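Long-range contact in Lin1840 protein (Listeria innocua serovar 6a, PDB 4ZOC), which probably hydrolyses terminal, non-reducing beta-D-glucosyl residues, releasing beta-D-glucose, as a family 3 glycoside hydrolase taking part in beta-1,2-glucan metabolism: residues Ala52-Ser64 with Tyr76-Ala90. The protein carries 2 engineered substitutions. Numbering follows the deposited sequence.
Sequences AHTENAGSVLGSS and YLKTNRLGIPLVFMA
Val60 and Phe88 lie side by side where strands 59-61 and 87-90 pair in parallel, joined through helix 66-79 as one beta-alpha-beta unit of the TIM barrel. The strand directions differ by 23°. Backbone bonds run Val87 N to Gly58 O, Val60 N to Val87 O, Met89 N to Val60 O and Gly62 N to Met89 O, the last the shortest at 2.8 Å. The side chain of Val60 can be followed outward: CB sits over one face of the Phe88 ring, 4.0 Å from its centroid, in a CH-pi contact. CG1, anti to the backbone N (chi1 179°), reaches CD2 and CE2 of that ring, while CG2 touches CE2 and CZ and also meets Leu86 CD1 at 3.9 Å. Ser63 CB closes on the ring edge near CD2, 3.8 Å away. On the other face of the sheet, which carries Ser59, Leu61, Val87 and Met89, Ser59 OG donates to Val87 O at 2.7 Å from above the carbonyl plane; with Val60 N, this oxygen has two protein donors. Gln24 also bonds the hydroxyl. Beyond the strands, Asn80 ND2 gives Glu55 O a bond of 3.1 Å, in the planes of both the amide and the carbonyl. Asn80 OD1 accepts from Ile84 N, which lies above its carbonyl plane; gripped at both ends, the amide is held in its rotation. Leu86 CG lies over the centre of the Tyr76 ring, and water 1 stands 3.7 Å above the plane on the opposite face, toward the rim, donating to Glu55 O and Tyr76 O and accepting from Thr79 OG1. The chemistry thus changes along the contact: backbone bonds, one serine hydroxyl and apolar side chains join the barrel strands, whereas one direct amide bond and ordered water link residues 55-57 to the end of helix 66-79.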
loop_
_atom_site.group_PDB
_atom_site.type_symbol
_atom_site.label_atom_id
_atom_site.label_comp_id
_atom_site.label_asym_id
_atom_site.label_seq_id
_atom_site.Cartn_x
_atom_site.Cartn_y
_atom_site.Cartn_z
ATOM N N ALA A 52 -5.229 1.664 -47.216
ATOM C CA ALA A 52 -4.037 0.881 -47.197
ATOM C C ALA A 52 -3.757 0.319 -45.776
ATOM O O ALA A 52 -3.189 -0.766 -45.624
ATOM C CB ALA A 52 -2.859 1.698 -47.728
ATOM N N HIS A 53 -4.151 1.023 -44.744
ATOM C CA HIS A 53 -3.983 0.507 -43.357
ATOM C C HIS A 53 -5.048 -0.546 -43.060
ATOM O O HIS A 53 -4.732 -1.625 -42.607
ATOM C CB HIS A 53 -4.093 1.633 -42.325
ATOM C CG HIS A 53 -3.010 2.660 -42.454
ATOM N ND1 HIS A 53 -3.261 4.007 -42.374
ATOM C CD2 HIS A 53 -1.689 2.533 -42.643
ATOM C CE1 HIS A 53 -2.137 4.678 -42.544
ATOM N NE2 HIS A 53 -1.163 3.799 -42.694
ATOM N N THR A 54 -6.310 -0.239 -43.326
ATOM C CA THR A 54 -7.373 -1.121 -42.929
ATOM C C THR A 54 -7.435 -2.423 -43.732
ATOM O O THR A 54 -7.736 -3.481 -43.186
ATOM C CB THR A 54 -8.720 -0.383 -42.824
ATOM O OG1 THR A 54 -9.174 0.039 -44.113
ATOM C CG2 THR A 54 -8.592 0.807 -41.908
ATOM N N GLU A 55 -7.043 -2.374 -44.994
ATOM C CA GLU A 55 -7.038 -3.542 -45.826
ATOM C C GLU A 55 -5.879 -4.438 -45.484
ATOM O O GLU A 55 -5.823 -5.558 -45.963
ATOM C CB GLU A 55 -6.953 -3.154 -47.286
ATOM C CG GLU A 55 -8.219 -2.369 -47.703
ATOM C CD GLU A 55 -8.175 -1.884 -49.113
ATOM O OE1 GLU A 55 -9.184 -1.332 -49.494
ATOM O OE2 GLU A 55 -7.135 -2.050 -49.808
ATOM N N ASN A 56 -4.937 -3.939 -44.664
ATOM C CA ASN A 56 -3.781 -4.747 -44.211
ATOM C C ASN A 56 -3.633 -4.928 -42.663
ATOM O O ASN A 56 -2.689 -5.551 -42.201
ATOM C CB ASN A 56 -2.490 -4.169 -44.787
ATOM C CG ASN A 56 -2.504 -4.264 -46.287
ATOM O OD1 ASN A 56 -2.437 -5.358 -46.857
ATOM N ND2 ASN A 56 -2.749 -3.177 -46.887
ATOM N N ALA A 57 -4.598 -4.446 -41.921
ATOM C CA ALA A 57 -4.606 -4.644 -40.461
ATOM C C ALA A 57 -4.639 -6.074 -40.051
ATOM O O ALA A 57 -5.194 -6.934 -40.733
ATOM C CB ALA A 57 -5.790 -3.885 -39.864
ATOM N N GLY A 58 -3.997 -6.392 -38.907
ATOM C CA GLY A 58 -3.848 -7.798 -38.516
ATOM C C GLY A 58 -5.065 -8.351 -37.844
ATOM O O GLY A 58 -5.379 -9.558 -37.952
ATOM N N SER A 59 -5.794 -7.491 -37.150
ATOM C CA SER A 59 -6.845 -8.043 -36.291
ATOM C C SER A 59 -7.992 -7.069 -36.041
ATOM O O SER A 59 -7.802 -5.888 -36.058
ATOM C CB SER A 59 -6.128 -8.482 -34.940
ATOM O OG SER A 59 -7.072 -8.959 -33.979
ATOM N N VAL A 60 -9.172 -7.626 -35.743
ATOM C CA VAL A 60 -10.322 -6.975 -35.241
ATOM C C VAL A 60 -10.528 -7.268 -33.781
ATOM O O VAL A 60 -10.388 -8.411 -33.379
ATOM C CB VAL A 60 -11.554 -7.538 -35.976
ATOM C CG1 VAL A 60 -12.827 -6.887 -35.470
ATOM C CG2 VAL A 60 -11.409 -7.249 -37.454
ATOM N N LEU A 61 -10.878 -6.254 -32.970
ATOM C CA LEU A 61 -11.424 -6.628 -31.644
ATOM C C LEU A 61 -12.818 -6.099 -31.421
ATOM O O LEU A 61 -13.179 -4.987 -31.864
ATOM C CB LEU A 61 -10.530 -6.247 -30.485
ATOM C CG LEU A 61 -10.749 -4.837 -29.935
ATOM C CD1 LEU A 61 -9.975 -4.704 -28.649
ATOM C CD2 LEU A 61 -10.197 -3.951 -31.007
ATOM N N GLY A 62 -13.632 -6.948 -30.805
ATOM C CA GLY A 62 -14.953 -6.593 -30.473
ATOM C C GLY A 62 -15.960 -6.552 -31.646
ATOM O O GLY A 62 -16.851 -5.709 -31.656
ATOM N N SER A 63 -15.810 -7.478 -32.580
ATOM C CA SER A 63 -16.910 -7.774 -33.529
ATOM C C SER A 63 -18.268 -7.892 -32.774
ATOM O O SER A 63 -18.307 -8.346 -31.647
ATOM C CB SER A 63 -16.638 -9.031 -34.332
ATOM O OG SER A 63 -17.747 -9.376 -35.133
ATOM N N SER A 64 -19.349 -7.389 -33.382
ATOM C CA SER A 64 -20.633 -7.383 -32.715
ATOM C C SER A 64 -21.434 -8.635 -32.881
ATOM O O SER A 64 -22.377 -8.838 -32.108
ATOM C CB SER A 64 -21.479 -6.112 -33.081
ATOM O OG SER A 64 -21.704 -6.051 -34.470
ATOM N N TYR A 76 -12.511 -8.025 -46.500
ATOM C CA TYR A 76 -11.097 -7.901 -46.315
ATOM C C TYR A 76 -10.343 -8.836 -47.279
ATOM O O TYR A 76 -9.342 -8.436 -47.881
ATOM C CB TYR A 76 -10.744 -8.300 -44.886
ATOM C CG TYR A 76 -9.291 -8.082 -44.520
ATOM C CD1 TYR A 76 -8.369 -9.085 -44.657
ATOM C CD2 TYR A 76 -8.898 -6.922 -43.932
ATOM C CE1 TYR A 76 -7.037 -8.893 -44.311
ATOM C CE2 TYR A 76 -7.588 -6.738 -43.487
ATOM C CZ TYR A 76 -6.668 -7.744 -43.687
ATOM O OH TYR A 76 -5.354 -7.566 -43.274
ATOM N N LEU A 77 -10.824 -10.086 -47.435
ATOM C CA LEU A 77 -10.157 -11.033 -48.278
ATOM C C LEU A 77 -10.366 -10.751 -49.766
ATOM O O LEU A 77 -9.541 -11.177 -50.560
ATOM C CB LEU A 77 -10.590 -12.465 -47.966
ATOM C CG LEU A 77 -10.137 -13.087 -46.638
ATOM C CD1 LEU A 77 -10.808 -14.382 -46.362
ATOM C CD2 LEU A 77 -8.653 -13.288 -46.612
ATOM N N LYS A 78 -11.421 -10.036 -50.134
ATOM C CA LYS A 78 -11.553 -9.593 -51.538
ATOM C C LYS A 78 -10.375 -8.673 -51.924
ATOM O O LYS A 78 -9.944 -8.698 -53.092
ATOM C CB LYS A 78 -12.857 -8.842 -51.806
ATOM C CG LYS A 78 -14.093 -9.690 -51.875
ATOM C CD LYS A 78 -15.349 -8.844 -52.142
ATOM C CE LYS A 78 -16.633 -9.653 -51.954
ATOM N NZ LYS A 78 -17.330 -9.937 -53.237
ATOM N N THR A 79 -9.874 -7.869 -50.973
ATOM C CA THR A 79 -8.870 -6.848 -51.254
ATOM C C THR A 79 -7.464 -7.110 -50.734
ATOM O O THR A 79 -6.485 -6.446 -51.164
ATOM C CB THR A 79 -9.331 -5.483 -50.780
ATOM O OG1 THR A 79 -9.621 -5.476 -49.360
ATOM C CG2 THR A 79 -10.591 -5.057 -51.589
ATOM N N ASN A 80 -7.327 -8.079 -49.830
ATOM C CA ASN A 80 -6.039 -8.321 -49.282
ATOM C C ASN A 80 -5.117 -9.005 -50.310
ATOM O O ASN A 80 -5.463 -10.060 -50.846
ATOM C CB ASN A 80 -6.155 -9.216 -48.055
ATOM C CG ASN A 80 -4.842 -9.343 -47.335
ATOM O OD1 ASN A 80 -4.119 -10.325 -47.495
ATOM N ND2 ASN A 80 -4.530 -8.336 -46.537
ATOM N N ARG A 81 -3.920 -8.475 -50.514
ATOM C CA ARG A 81 -3.111 -8.959 -51.651
ATOM C C ARG A 81 -2.669 -10.411 -51.501
ATOM O O ARG A 81 -2.749 -11.189 -52.454
ATOM C CB ARG A 81 -1.898 -8.096 -51.862
ATOM C CG ARG A 81 -1.002 -8.492 -53.038
ATOM C CD ARG A 81 0.110 -7.468 -53.138
ATOM N NE ARG A 81 1.095 -7.565 -52.048
ATOM C CZ ARG A 81 2.177 -8.345 -52.043
ATOM N NH1 ARG A 81 2.440 -9.087 -53.110
ATOM N NH2 ARG A 81 3.049 -8.359 -51.012
ATOM N N LEU A 82 -2.195 -10.789 -50.302
ATOM C CA LEU A 82 -1.684 -12.146 -50.094
ATOM C C LEU A 82 -2.639 -13.149 -49.463
ATOM O O LEU A 82 -2.276 -14.325 -49.362
ATOM C CB LEU A 82 -0.360 -12.126 -49.298
ATOM C CG LEU A 82 0.790 -11.349 -49.935
ATOM C CD1 LEU A 82 1.921 -11.153 -48.937
ATOM C CD2 LEU A 82 1.309 -12.061 -51.186
ATOM N N GLY A 83 -3.865 -12.724 -49.109
ATOM C CA GLY A 83 -4.839 -13.667 -48.587
ATOM C C GLY A 83 -4.631 -13.982 -47.114
ATOM O O GLY A 83 -4.808 -15.106 -46.687
ATOM N N ILE A 84 -4.218 -12.970 -46.365
ATOM C CA ILE A 84 -3.962 -13.126 -44.901
ATOM C C ILE A 84 -5.225 -12.700 -44.148
ATOM O O ILE A 84 -5.528 -11.471 -44.073
ATOM C CB ILE A 84 -2.752 -12.314 -44.433
ATOM C CG1 ILE A 84 -1.484 -12.712 -45.180
ATOM C CG2 ILE A 84 -2.454 -12.601 -42.964
ATOM C CD1 ILE A 84 -0.355 -11.721 -44.920
ATOM N N PRO A 85 -6.016 -13.693 -43.682
ATOM C CA PRO A 85 -7.266 -13.368 -43.010
ATOM C C PRO A 85 -7.037 -12.638 -41.710
ATOM O O PRO A 85 -5.963 -12.743 -41.119
ATOM C CB PRO A 85 -7.907 -14.745 -42.686
ATOM C CG PRO A 85 -7.085 -15.723 -43.372
ATOM C CD PRO A 85 -5.712 -15.116 -43.557
ATOM N N LEU A 86 -8.050 -11.885 -41.317
ATOM C CA LEU A 86 -8.098 -11.231 -40.003
ATOM C C LEU A 86 -8.272 -12.207 -38.882
ATOM O O LEU A 86 -8.947 -13.235 -39.015
ATOM C CB LEU A 86 -9.271 -10.255 -39.947
ATOM C CG LEU A 86 -9.109 -8.987 -40.785
ATOM C CD1 LEU A 86 -10.421 -8.376 -41.040
ATOM C CD2 LEU A 86 -8.195 -8.006 -40.079
ATOM N N VAL A 87 -7.683 -11.874 -37.724
ATOM C CA VAL A 87 -8.012 -12.630 -36.498
ATOM C C VAL A 87 -8.903 -11.744 -35.615
ATOM O O VAL A 87 -8.668 -10.537 -35.542
ATOM C CB VAL A 87 -6.724 -13.163 -35.716
ATOM C CG1 VAL A 87 -5.742 -12.024 -35.401
ATOM C CG2 VAL A 87 -7.185 -13.981 -34.529
ATOM N N PHE A 88 -9.967 -12.338 -35.052
ATOM C CA PHE A 88 -11.035 -11.649 -34.299
ATOM C C PHE A 88 -10.919 -12.013 -32.835
ATOM O O PHE A 88 -10.961 -13.205 -32.455
ATOM C CB PHE A 88 -12.408 -12.108 -34.818
ATOM C CG PHE A 88 -12.785 -11.510 -36.165
ATOM C CD1 PHE A 88 -12.212 -11.998 -37.357
ATOM C CD2 PHE A 88 -13.653 -10.424 -36.223
ATOM C CE1 PHE A 88 -12.544 -11.406 -38.555
ATOM C CE2 PHE A 88 -14.024 -9.841 -37.428
ATOM C CZ PHE A 88 -13.440 -10.319 -38.603
ATOM N N MET A 89 -10.798 -10.988 -32.016
ATOM C CA MET A 89 -10.645 -11.145 -30.590
ATOM C C MET A 89 -11.740 -10.401 -29.827
ATOM O O MET A 89 -12.320 -9.398 -30.324
ATOM C CB MET A 89 -9.300 -10.565 -30.188
ATOM C CG MET A 89 -8.137 -10.999 -31.043
ATOM S SD MET A 89 -6.547 -10.844 -30.227
ATOM C CE MET A 89 -5.493 -11.155 -31.623
ATOM N N ALA A 90 -12.045 -10.895 -28.617
ATOM C CA ALA A 90 -13.141 -10.256 -27.870
ATOM C C ALA A 90 -12.968 -10.469 -26.382
ATOM O O ALA A 90 -12.232 -11.363 -25.954
ATOM C CB ALA A 90 -14.466 -10.844 -28.320
HETATM O O HOH W 1 -8.009 -6.091 -47.465
HETATM O O HOH W 2 -1.628 -7.807 -45.781
HETATM O O HOH W 3 -3.122 -6.028 -49.329
HETATM O O HOH W 4 -14.136 -9.906 -32.370
#